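Local coordinates for protein beta-glucanase (Bacteroides thetaiotaomicron, PDB 6EUG) that probably hydrolyses beta-1,3-galactosidic bonds through this C-terminal family 43 glycoside hydrolase domain, which here holds glucoimidazole in its pocket, at residues T81-W86 with Y323-P328; I91-S96 with F123-H128; G159-G164 with Q238-A243; E186-K191 with D233-Q238. All coordinates share one frame; numbering follows the deposited sequence.

Contact 1. Residues T81-W86 with Y323-P328; sequences TDLYNW and YILPLP
Asp82 OD1 takes two backbone N-H groups of its own loop, within an Asx turn next to Leu83, the residue that meets Leu325 and Leu327. Asn85 N reaches OD1 over 2.9 Å in a nearly straight bond (171°), on the syn lone pair beside OD2. Tyr84 N, also 2.9 Å from Asp82 OD1, comes instead from above the carboxylate, 46° out of its plane. The two donors therefore approach on different lines and together fix how the carboxylate is turned.

Across the contact everything is apolar. Leu83, whose backbone adopts a left-handed conformation, has CG beside its own N and anti to the carbonyl carbon (chi1 -61°), and its fork ends in two separate touches. Leu83 CD2 lies 4.3 Å from Leu325 CD2, while Leu83 CD1 lies 4.2 Å from Leu327 CD2. One leucine thus spans two residues on the same side of the strand, with only 90 Å² buried in all.

The fold is a five-bladed beta-propeller: the loop joins strands 74-80 and 87-94 of one blade, and strand 320-327 is an edge strand of another. Tyr57 of strand 56-62 touches both Leu83 and Leu327, and Phe373 also packs on Leu83.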
# COMPACT_ATOMS: atom_id res chain seq x y z
N THR A 81 -15.10 -9.24 15.72
CA THR A 81 -14.43 -9.39 17.01
C THR A 81 -13.41 -10.54 16.98
O THR A 81 -12.55 -10.62 17.89
CB THR A 81 -15.45 -9.68 18.12
OG1 THR A 81 -16.19 -10.85 17.77
CG2 THR A 81 -16.42 -8.51 18.30
N ASP A 82 -13.47 -11.42 15.97
CA ASP A 82 -12.74 -12.71 16.00
C ASP A 82 -11.83 -13.06 14.78
O ASP A 82 -11.17 -14.10 14.80
CB ASP A 82 -13.72 -13.88 16.30
CG ASP A 82 -14.78 -14.11 15.21
OD1 ASP A 82 -14.66 -13.57 14.09
OD2 ASP A 82 -15.76 -14.85 15.47
N LEU A 83 -11.82 -12.18 13.77
CA LEU A 83 -11.12 -12.38 12.47
C LEU A 83 -11.67 -13.51 11.56
O LEU A 83 -11.04 -13.82 10.53
CB LEU A 83 -9.59 -12.52 12.67
CG LEU A 83 -8.95 -11.27 13.29
CD1 LEU A 83 -7.53 -11.58 13.77
CD2 LEU A 83 -8.91 -10.10 12.32
N TYR A 84 -12.81 -14.10 11.92
CA TYR A 84 -13.48 -15.15 11.12
C TYR A 84 -14.81 -14.69 10.56
O TYR A 84 -15.12 -14.98 9.40
CB TYR A 84 -13.74 -16.41 11.95
CG TYR A 84 -12.52 -17.10 12.53
CD1 TYR A 84 -11.64 -17.79 11.72
CD2 TYR A 84 -12.29 -17.13 13.91
CE1 TYR A 84 -10.54 -18.44 12.23
CE2 TYR A 84 -11.18 -17.79 14.44
CZ TYR A 84 -10.31 -18.44 13.59
OH TYR A 84 -9.20 -19.10 14.05
N ASN A 85 -15.61 -14.00 11.39
CA ASN A 85 -16.99 -13.60 11.05
C ASN A 85 -17.02 -12.07 10.82
O ASN A 85 -16.77 -11.27 11.74
CB ASN A 85 -17.95 -14.00 12.17
CG ASN A 85 -18.02 -15.50 12.38
OD1 ASN A 85 -17.49 -16.04 13.35
ND2 ASN A 85 -18.64 -16.19 11.45
N TRP A 86 -17.35 -11.68 9.59
CA TRP A 86 -17.24 -10.28 9.15
C TRP A 86 -18.64 -9.68 8.85
O TRP A 86 -19.37 -10.20 8.00
CB TRP A 86 -16.35 -10.21 7.91
CG TRP A 86 -14.91 -10.51 8.21
CD1 TRP A 86 -14.28 -11.69 8.01
CD2 TRP A 86 -13.95 -9.63 8.80
NE1 TRP A 86 -12.97 -11.61 8.44
CE2 TRP A 86 -12.74 -10.36 8.92
CE3 TRP A 86 -13.98 -8.29 9.21
CZ2 TRP A 86 -11.58 -9.80 9.50
CZ3 TRP A 86 -12.83 -7.72 9.76
CH2 TRP A 86 -11.64 -8.48 9.90
N TYR A 323 -0.98 -6.21 2.97
CA TYR A 323 -0.89 -5.71 4.35
C TYR A 323 -0.25 -6.76 5.26
O TYR A 323 -0.37 -7.97 5.01
CB TYR A 323 -2.33 -5.36 4.89
CG TYR A 323 -2.30 -4.51 6.17
CD1 TYR A 323 -1.96 -3.16 6.10
CD2 TYR A 323 -2.63 -5.04 7.41
CE1 TYR A 323 -1.86 -2.37 7.25
CE2 TYR A 323 -2.55 -4.27 8.57
CZ TYR A 323 -2.18 -2.93 8.48
OH TYR A 323 -2.09 -2.16 9.62
N ILE A 324 0.38 -6.29 6.34
CA ILE A 324 0.84 -7.16 7.41
C ILE A 324 0.17 -6.72 8.72
O ILE A 324 0.40 -5.59 9.20
CB ILE A 324 2.39 -7.28 7.47
CG1 ILE A 324 2.87 -8.09 6.22
CG2 ILE A 324 2.79 -8.10 8.72
CD1 ILE A 324 4.30 -7.93 5.85
N LEU A 325 -0.68 -7.61 9.25
CA LEU A 325 -1.45 -7.36 10.50
C LEU A 325 -0.66 -7.83 11.72
O LEU A 325 -0.42 -9.05 11.85
CB LEU A 325 -2.77 -8.14 10.49
CG LEU A 325 -3.70 -8.08 11.71
CD1 LEU A 325 -4.15 -6.66 12.03
CD2 LEU A 325 -4.86 -9.04 11.50
N PRO A 326 -0.31 -6.90 12.63
CA PRO A 326 0.25 -7.36 13.92
C PRO A 326 -0.84 -7.76 14.91
O PRO A 326 -1.91 -7.14 14.93
CB PRO A 326 1.01 -6.12 14.44
CG PRO A 326 0.88 -5.06 13.38
CD PRO A 326 -0.29 -5.43 12.53
N LEU A 327 -0.57 -8.78 15.74
CA LEU A 327 -1.38 -9.11 16.92
C LEU A 327 -0.45 -8.94 18.13
O LEU A 327 0.17 -9.89 18.56
CB LEU A 327 -1.93 -10.55 16.86
CG LEU A 327 -2.89 -10.94 15.72
CD1 LEU A 327 -3.42 -12.35 15.95
CD2 LEU A 327 -4.06 -9.98 15.63
N PRO A 328 -0.32 -7.71 18.66
CA PRO A 328 0.77 -7.39 19.63
C PRO A 328 0.65 -8.14 20.95
O PRO A 328 1.67 -8.48 21.54
CB PRO A 328 0.68 -5.88 19.79
CG PRO A 328 -0.72 -5.53 19.38
CD PRO A 328 -1.11 -6.51 18.32

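Contact 2. Residues I91-S96 with F123-H128; sequences IALAVS and FVMWLH
Leu93 stretches its CG away from the backbone N (chi1 -179°), while Met125, extended through its first two torsions, bends at the thioether (chi3 -77°); between them these rotations bring the sulfur up against the leucine and turn the terminal methyl to Ala92. Met125 SD sits 4.0 Å from Leu93 CB and just as far from Leu93 CD2, touching the leucine at its root and at one branch. Met125 CE goes on to Ala92 CB, at 4.2 Å, so two consecutive residues are covered by a single flexible side chain. The third partner is Leu127, two residues along the same strand from Met125. Its CD2 meets Leu93 CD2 at 3.8 Å, branch against branch at a slant.

Ala92 and Leu93 form a classic beta bulge opposite Ile75 of strand 74-80, and both side chains are directed to strand 122-130. The bulge interrupts strand 87-94, the outermost strand of its propeller blade, just where that blade abuts strand 122-130 of the next. The contact is thus a blade-to-blade seam, without a hydrogen bond between the two segments and with all four touching residues buried. Ala144 of strand 140-146 packs on Leu93, Val114 and Ile75 on Met125, and Met109 on Leu127. The Leu127 side chain lies about 11 Å from the bound glucoimidazole; Met109, which packs on it, directly precedes the pocket residue Glu110.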
# COMPACT_ATOMS: atom_id res chain seq x y z
N ILE A 91 -20.12 1.39 2.79
CA ILE A 91 -19.07 2.18 2.13
C ILE A 91 -18.61 3.29 3.07
O ILE A 91 -19.40 4.15 3.44
CB ILE A 91 -19.60 2.79 0.81
CG1 ILE A 91 -19.91 1.66 -0.20
CG2 ILE A 91 -18.59 3.80 0.24
CD1 ILE A 91 -18.70 0.94 -0.79
N ALA A 92 -17.34 3.23 3.46
CA ALA A 92 -16.70 4.15 4.42
C ALA A 92 -16.29 5.46 3.74
O ALA A 92 -16.40 6.52 4.35
CB ALA A 92 -15.46 3.50 5.04
N LEU A 93 -15.77 5.38 2.52
CA LEU A 93 -15.47 6.61 1.71
C LEU A 93 -16.09 6.41 0.34
O LEU A 93 -15.60 5.61 -0.47
CB LEU A 93 -13.98 6.89 1.54
CG LEU A 93 -13.62 8.17 0.73
CD1 LEU A 93 -14.01 9.47 1.42
CD2 LEU A 93 -12.12 8.19 0.45
N ALA A 94 -17.17 7.15 0.10
CA ALA A 94 -17.94 7.06 -1.15
C ALA A 94 -17.40 7.98 -2.25
O ALA A 94 -16.96 9.11 -1.99
CB ALA A 94 -19.38 7.45 -0.86
N VAL A 95 -17.53 7.54 -3.51
CA VAL A 95 -17.34 8.46 -4.63
C VAL A 95 -18.34 9.60 -4.51
O VAL A 95 -19.44 9.41 -4.02
CB VAL A 95 -17.49 7.77 -6.01
CG1 VAL A 95 -16.35 6.77 -6.25
CG2 VAL A 95 -18.82 7.05 -6.18
N SER A 96 -17.96 10.78 -5.01
CA SER A 96 -18.77 12.02 -4.92
C SER A 96 -19.78 12.15 -6.08
O SER A 96 -19.49 11.75 -7.22
CB SER A 96 -17.83 13.23 -4.95
OG SER A 96 -18.53 14.46 -4.82
N PHE A 123 -9.62 9.18 12.96
CA PHE A 123 -9.21 8.14 12.01
C PHE A 123 -8.87 8.76 10.65
O PHE A 123 -9.67 9.51 10.10
CB PHE A 123 -10.30 7.10 11.85
CG PHE A 123 -10.60 6.37 13.13
CD1 PHE A 123 -11.49 6.91 14.06
CD2 PHE A 123 -9.97 5.16 13.42
CE1 PHE A 123 -11.75 6.25 15.26
CE2 PHE A 123 -10.23 4.50 14.63
CZ PHE A 123 -11.12 5.04 15.53
N VAL A 124 -7.68 8.44 10.14
CA VAL A 124 -7.17 9.05 8.93
C VAL A 124 -6.96 7.97 7.86
O VAL A 124 -6.18 7.01 8.07
CB VAL A 124 -5.84 9.79 9.21
CG1 VAL A 124 -5.34 10.47 7.94
CG2 VAL A 124 -6.02 10.78 10.38
N MET A 125 -7.65 8.13 6.73
CA MET A 125 -7.53 7.25 5.53
C MET A 125 -6.68 7.90 4.44
O MET A 125 -6.91 9.06 4.07
CB MET A 125 -8.92 6.95 4.95
CG MET A 125 -8.94 5.87 3.86
SD MET A 125 -10.56 5.66 3.09
CE MET A 125 -11.45 4.73 4.36
N TRP A 126 -5.68 7.15 3.94
CA TRP A 126 -4.95 7.54 2.74
C TRP A 126 -5.23 6.49 1.68
O TRP A 126 -5.45 5.30 2.00
CB TRP A 126 -3.43 7.64 3.00
CG TRP A 126 -3.01 8.91 3.78
CD1 TRP A 126 -3.01 9.08 5.12
CD2 TRP A 126 -2.49 10.14 3.23
NE1 TRP A 126 -2.55 10.32 5.45
CE2 TRP A 126 -2.19 10.98 4.32
CE3 TRP A 126 -2.24 10.59 1.93
CZ2 TRP A 126 -1.70 12.29 4.15
CZ3 TRP A 126 -1.74 11.87 1.76
CH2 TRP A 126 -1.47 12.71 2.87
N LEU A 127 -5.23 6.91 0.42
CA LEU A 127 -5.47 5.99 -0.70
C LEU A 127 -4.81 6.51 -1.98
O LEU A 127 -4.49 7.69 -2.08
CB LEU A 127 -6.97 5.76 -0.87
CG LEU A 127 -7.77 7.02 -1.21
CD1 LEU A 127 -8.80 6.71 -2.26
CD2 LEU A 127 -8.43 7.66 0.01
N HIS A 128 -4.63 5.61 -2.97
CA HIS A 128 -4.19 5.95 -4.33
C HIS A 128 -5.39 6.43 -5.13
O HIS A 128 -6.36 5.73 -5.23
CB HIS A 128 -3.57 4.67 -4.94
CG HIS A 128 -3.18 4.77 -6.40
ND1 HIS A 128 -2.92 3.64 -7.15
CD2 HIS A 128 -3.01 5.83 -7.23
CE1 HIS A 128 -2.63 4.01 -8.39
NE2 HIS A 128 -2.67 5.33 -8.46

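Contact 3. Residues G159-G164 with Q238-A243; sequences GRVNPG and QIAELA
Ala240 gives up more surface here than any other residue, and the two that cover it, Val161 and Asn162, come from a loop leaving the neighbouring blade of the five-bladed beta-propeller. The loop follows strand 154-159, the outermost strand of its blade, and passes over strand 236-242, the third strand of the next blade, on the way to helix 172-176. The seam is thin, 67 Å² altogether, and no hydrogen bond links the two segments.

Val161 and Ala240 face each other with their CA atoms 8.5 Å apart. Only one valine branch comes near: CG1 stands 4.5 Å from Ala240 CB, a loose apolar touch. Val161 is also hydrogen-bonded through its backbone to Gln210. His249 touches all three residues, and Tyr229 of strand 225-231 lies against Val161 and Ala240, so the methyl group is also bordered by the larger His249 and Tyr229.

Asn162 takes a left-handed backbone conformation, and its CG lies beside the backbone N and anti to the carbonyl carbon (chi1 -72°). This swings the amide over the strand, where the carbonyl oxygen OD1 rests 4.1 Å from the methyl carbon CB of Ala240.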
# COMPACT_ATOMS: atom_id res chain seq x y z
N GLY A 159 -3.13 14.98 -4.11
CA GLY A 159 -2.03 15.59 -4.83
C GLY A 159 -0.85 14.64 -4.95
O GLY A 159 -0.81 13.59 -4.30
N ARG A 160 0.12 15.03 -5.77
CA ARG A 160 1.45 14.44 -5.75
C ARG A 160 2.18 14.92 -4.48
O ARG A 160 1.74 15.90 -3.81
CB ARG A 160 2.23 14.73 -7.06
CG ARG A 160 1.69 14.03 -8.31
CD ARG A 160 2.58 14.18 -9.53
NE ARG A 160 2.03 13.42 -10.66
CZ ARG A 160 2.57 13.30 -11.86
NH1 ARG A 160 3.71 13.91 -12.14
NH2 ARG A 160 1.99 12.56 -12.79
N VAL A 161 3.29 14.28 -4.16
CA VAL A 161 3.88 14.38 -2.82
C VAL A 161 5.08 15.33 -2.72
O VAL A 161 6.03 15.22 -3.49
CB VAL A 161 4.27 12.99 -2.28
CG1 VAL A 161 4.77 13.08 -0.84
CG2 VAL A 161 3.11 11.98 -2.39
N ASN A 162 5.03 16.23 -1.72
CA ASN A 162 6.14 17.12 -1.37
C ASN A 162 6.66 18.02 -2.53
O ASN A 162 7.87 18.02 -2.82
CB ASN A 162 7.32 16.35 -0.72
CG ASN A 162 7.02 15.86 0.70
OD1 ASN A 162 7.33 14.68 1.05
ND2 ASN A 162 6.45 16.73 1.54
N PRO A 163 5.77 18.78 -3.19
CA PRO A 163 6.27 19.75 -4.21
C PRO A 163 7.43 20.63 -3.73
O PRO A 163 7.41 21.12 -2.57
CB PRO A 163 5.01 20.56 -4.57
CG PRO A 163 4.11 20.41 -3.40
CD PRO A 163 4.34 19.01 -2.89
N GLY A 164 8.47 20.73 -4.58
CA GLY A 164 9.65 21.54 -4.31
C GLY A 164 10.75 20.95 -3.42
O GLY A 164 11.80 21.58 -3.28
N GLN A 238 9.46 5.44 -2.38
CA GLN A 238 9.74 6.58 -1.49
C GLN A 238 9.04 6.40 -0.14
O GLN A 238 7.97 5.76 -0.07
CB GLN A 238 9.42 7.93 -2.16
CG GLN A 238 10.32 8.26 -3.35
CD GLN A 238 9.98 9.56 -4.06
OE1 GLN A 238 9.10 10.32 -3.60
NE2 GLN A 238 10.64 9.83 -5.22
N ILE A 239 9.68 6.91 0.94
CA ILE A 239 9.15 6.87 2.31
C ILE A 239 9.15 8.29 2.82
O ILE A 239 10.22 8.89 2.90
CB ILE A 239 10.01 6.00 3.25
CG1 ILE A 239 10.18 4.59 2.66
CG2 ILE A 239 9.42 5.96 4.66
CD1 ILE A 239 10.97 3.60 3.52
N ALA A 240 7.95 8.81 3.14
CA ALA A 240 7.72 10.23 3.51
C ALA A 240 7.08 10.36 4.90
O ALA A 240 6.02 9.79 5.17
CB ALA A 240 6.85 10.91 2.47
N GLU A 241 7.71 11.14 5.77
CA GLU A 241 7.15 11.48 7.06
C GLU A 241 5.84 12.31 6.96
O GLU A 241 5.78 13.30 6.22
CB GLU A 241 8.20 12.25 7.85
CG GLU A 241 7.84 12.61 9.29
CD GLU A 241 8.82 13.58 9.92
OE1 GLU A 241 9.13 14.65 9.31
OE2 GLU A 241 9.27 13.29 11.05
N LEU A 242 4.84 11.96 7.77
CA LEU A 242 3.60 12.74 7.92
C LEU A 242 3.69 13.76 9.08
O LEU A 242 4.42 13.55 10.07
CB LEU A 242 2.41 11.79 8.14
CG LEU A 242 2.11 10.85 6.96
CD1 LEU A 242 0.86 10.03 7.27
CD2 LEU A 242 1.95 11.57 5.62
N ALA A 243 2.94 14.85 8.94
CA ALA A 243 2.71 15.83 10.01
C ALA A 243 2.06 15.21 11.24
O ALA A 243 1.54 14.11 11.16
CB ALA A 243 1.81 16.95 9.48

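Contact 4. Residues E186-K191 with D233-Q238; sequences EWWTPK and DNLTLQ
A type II beta turn from Glu186 to Thr189 puts Trp187 and Trp188 at its two central positions, the second with a positive phi (77°), and sends both indoles out to Asp233 and Leu235. Trp187 offers the rim of its six-membered ring: CZ2 is 3.4 Å from Asp233 OD2, which lies at the ring edge close to its plane. Ring and carboxylate planes are 19° apart, and from the edge the oxygen probably gains a little from the slightly positive C-H rim. Trp187 CH2 also meets Asp233 CB at 3.8 Å. The main partner of that carboxylate is Arg204, whose NH1 forms a salt bridge with OD2.

Leu235 divides its fork between the two indoles. CD2 touches Trp188 CH2 at 3.8 Å, and CD1 stands farther off, 4.4 Å from Trp187 CH2. Trp188 reaches that far because its CG is anti to the carbonyl carbon (chi1 -57°), and it slides past Leu235 antiparallel to it. In the propeller, Asp233 and Asn234 sit in the tight connection between strands 225-231 and 236-242, followed by a classic beta bulge in which Leu235 and Thr236 both face Ser231. The tryptophans instead precede helix 190-197, with Thr189 as N-cap and its OG1 bonded to Trp192 N. Trp192 stacks on Trp187, meets Trp188 obliquely and touches Leu235, while Phe201 of helix 200-205 packs on Trp187, Asp233 and Leu235. Trp188 NE1 lies at the edge of the Trp187 ring, in its plane.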
# COMPACT_ATOMS: atom_id res chain seq x y z
N GLU A 186 14.42 6.80 -24.97
CA GLU A 186 14.30 5.36 -25.00
C GLU A 186 14.51 4.78 -23.60
O GLU A 186 15.62 4.82 -23.05
CB GLU A 186 15.30 4.75 -25.98
CG GLU A 186 15.00 3.30 -26.31
CD GLU A 186 16.09 2.64 -27.11
OE1 GLU A 186 16.96 3.36 -27.67
OE2 GLU A 186 16.06 1.39 -27.17
N TRP A 187 13.45 4.22 -23.02
CA TRP A 187 13.57 3.49 -21.74
C TRP A 187 14.49 2.24 -21.88
O TRP A 187 14.57 1.63 -22.93
CB TRP A 187 12.19 3.08 -21.25
CG TRP A 187 11.38 4.18 -20.62
CD1 TRP A 187 11.35 5.49 -20.99
CD2 TRP A 187 10.46 4.04 -19.53
NE1 TRP A 187 10.48 6.19 -20.18
CE2 TRP A 187 9.93 5.32 -19.27
CE3 TRP A 187 10.07 2.96 -18.73
CZ2 TRP A 187 9.00 5.55 -18.24
CZ3 TRP A 187 9.14 3.19 -17.70
CH2 TRP A 187 8.62 4.48 -17.47
N TRP A 188 15.19 1.94 -20.78
CA TRP A 188 15.94 0.69 -20.54
C TRP A 188 17.26 0.59 -21.28
O TRP A 188 17.87 -0.49 -21.30
CB TRP A 188 15.07 -0.60 -20.71
CG TRP A 188 13.84 -0.56 -19.80
CD1 TRP A 188 12.55 -0.40 -20.18
CD2 TRP A 188 13.82 -0.68 -18.37
NE1 TRP A 188 11.73 -0.38 -19.09
CE2 TRP A 188 12.48 -0.55 -17.96
CE3 TRP A 188 14.81 -0.85 -17.40
CZ2 TRP A 188 12.10 -0.61 -16.63
CZ3 TRP A 188 14.43 -0.93 -16.06
CH2 TRP A 188 13.09 -0.79 -15.70
N THR A 189 17.74 1.71 -21.85
CA THR A 189 19.13 1.76 -22.31
C THR A 189 20.05 1.86 -21.07
O THR A 189 19.60 2.26 -19.99
CB THR A 189 19.42 2.97 -23.21
OG1 THR A 189 19.28 4.19 -22.46
CG2 THR A 189 18.50 3.00 -24.45
N PRO A 190 21.35 1.52 -21.23
CA PRO A 190 22.22 1.66 -20.06
C PRO A 190 22.29 3.08 -19.53
O PRO A 190 22.30 3.28 -18.29
CB PRO A 190 23.60 1.21 -20.58
CG PRO A 190 23.35 0.42 -21.80
CD PRO A 190 21.98 0.74 -22.32
N LYS A 191 22.35 4.08 -20.42
CA LYS A 191 22.41 5.46 -19.96
C LYS A 191 21.10 5.90 -19.30
O LYS A 191 21.13 6.66 -18.31
CB LYS A 191 22.85 6.44 -21.07
CG LYS A 191 21.86 6.64 -22.22
CD LYS A 191 22.32 7.64 -23.29
CE LYS A 191 21.17 7.91 -24.26
NZ LYS A 191 21.40 9.01 -25.26
N ASP A 233 7.35 7.02 -11.93
CA ASP A 233 6.79 6.13 -12.97
C ASP A 233 6.83 4.65 -12.49
O ASP A 233 7.12 3.74 -13.28
CB ASP A 233 7.47 6.30 -14.36
CG ASP A 233 7.07 7.60 -15.10
OD1 ASP A 233 6.22 8.36 -14.66
OD2 ASP A 233 7.65 7.92 -16.15
N ASN A 234 6.58 4.46 -11.17
CA ASN A 234 6.60 3.15 -10.48
C ASN A 234 8.03 2.55 -10.29
O ASN A 234 8.17 1.47 -9.72
CB ASN A 234 5.71 2.09 -11.19
CG ASN A 234 4.22 2.40 -11.14
OD1 ASN A 234 3.76 3.30 -10.44
ND2 ASN A 234 3.45 1.67 -11.95
N LEU A 235 9.07 3.25 -10.73
CA LEU A 235 10.42 2.68 -10.74
C LEU A 235 11.11 2.63 -9.36
O LEU A 235 12.04 1.85 -9.17
CB LEU A 235 11.32 3.42 -11.74
CG LEU A 235 10.91 3.33 -13.22
CD1 LEU A 235 11.47 4.44 -14.08
CD2 LEU A 235 11.29 1.99 -13.79
N THR A 236 10.71 3.48 -8.43
CA THR A 236 11.49 3.73 -7.20
C THR A 236 10.53 3.85 -6.03
O THR A 236 9.47 4.52 -6.18
CB THR A 236 12.28 5.07 -7.36
OG1 THR A 236 13.10 5.01 -8.55
CG2 THR A 236 13.16 5.36 -6.14
N LEU A 237 10.86 3.24 -4.87
CA LEU A 237 10.03 3.43 -3.66
C LEU A 237 10.45 4.72 -2.93
O LEU A 237 11.64 5.04 -2.89
CB LEU A 237 10.19 2.30 -2.66
CG LEU A 237 9.52 0.98 -2.97
CD1 LEU A 237 10.04 -0.05 -2.00
CD2 LEU A 237 7.99 1.11 -2.86
N GLN A 238 9.46 5.44 -2.38
CA GLN A 238 9.74 6.58 -1.49
C GLN A 238 9.04 6.40 -0.14
O GLN A 238 7.97 5.76 -0.07
CB GLN A 238 9.42 7.93 -2.16
CG GLN A 238 10.32 8.26 -3.35
CD GLN A 238 9.98 9.56 -4.06
OE1 GLN A 238 9.10 10.32 -3.60
NE2 GLN A 238 10.64 9.83 -5.22

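How the contacts relate
Contacts 1, 2 and 3 join different blades of the propeller, whereas contact 4 ties the turn that leads into helix 190-197 to the connection before strand 236-242. Contacts 3 and 4 share strand 236-242 and Gln238, with centres 20 Å apart. Contact 2 meets contact 3 directly, Trp126 NE1 lying 3.9 Å from Leu242 CD1. Contact 1 lies 20 Å from contact 2 but about 37 Å from contact 4, centre to centre, the latter on the opposite side of the chain's centre. None of the touching residues lines the glucoimidazole pocket, but strand 320-327 of contact 1 begins with the pocket residue Gln320. The side chains of Leu127 in contact 2 and Asp233 in contact 4 lie about 11 and 12 Å from the ligand.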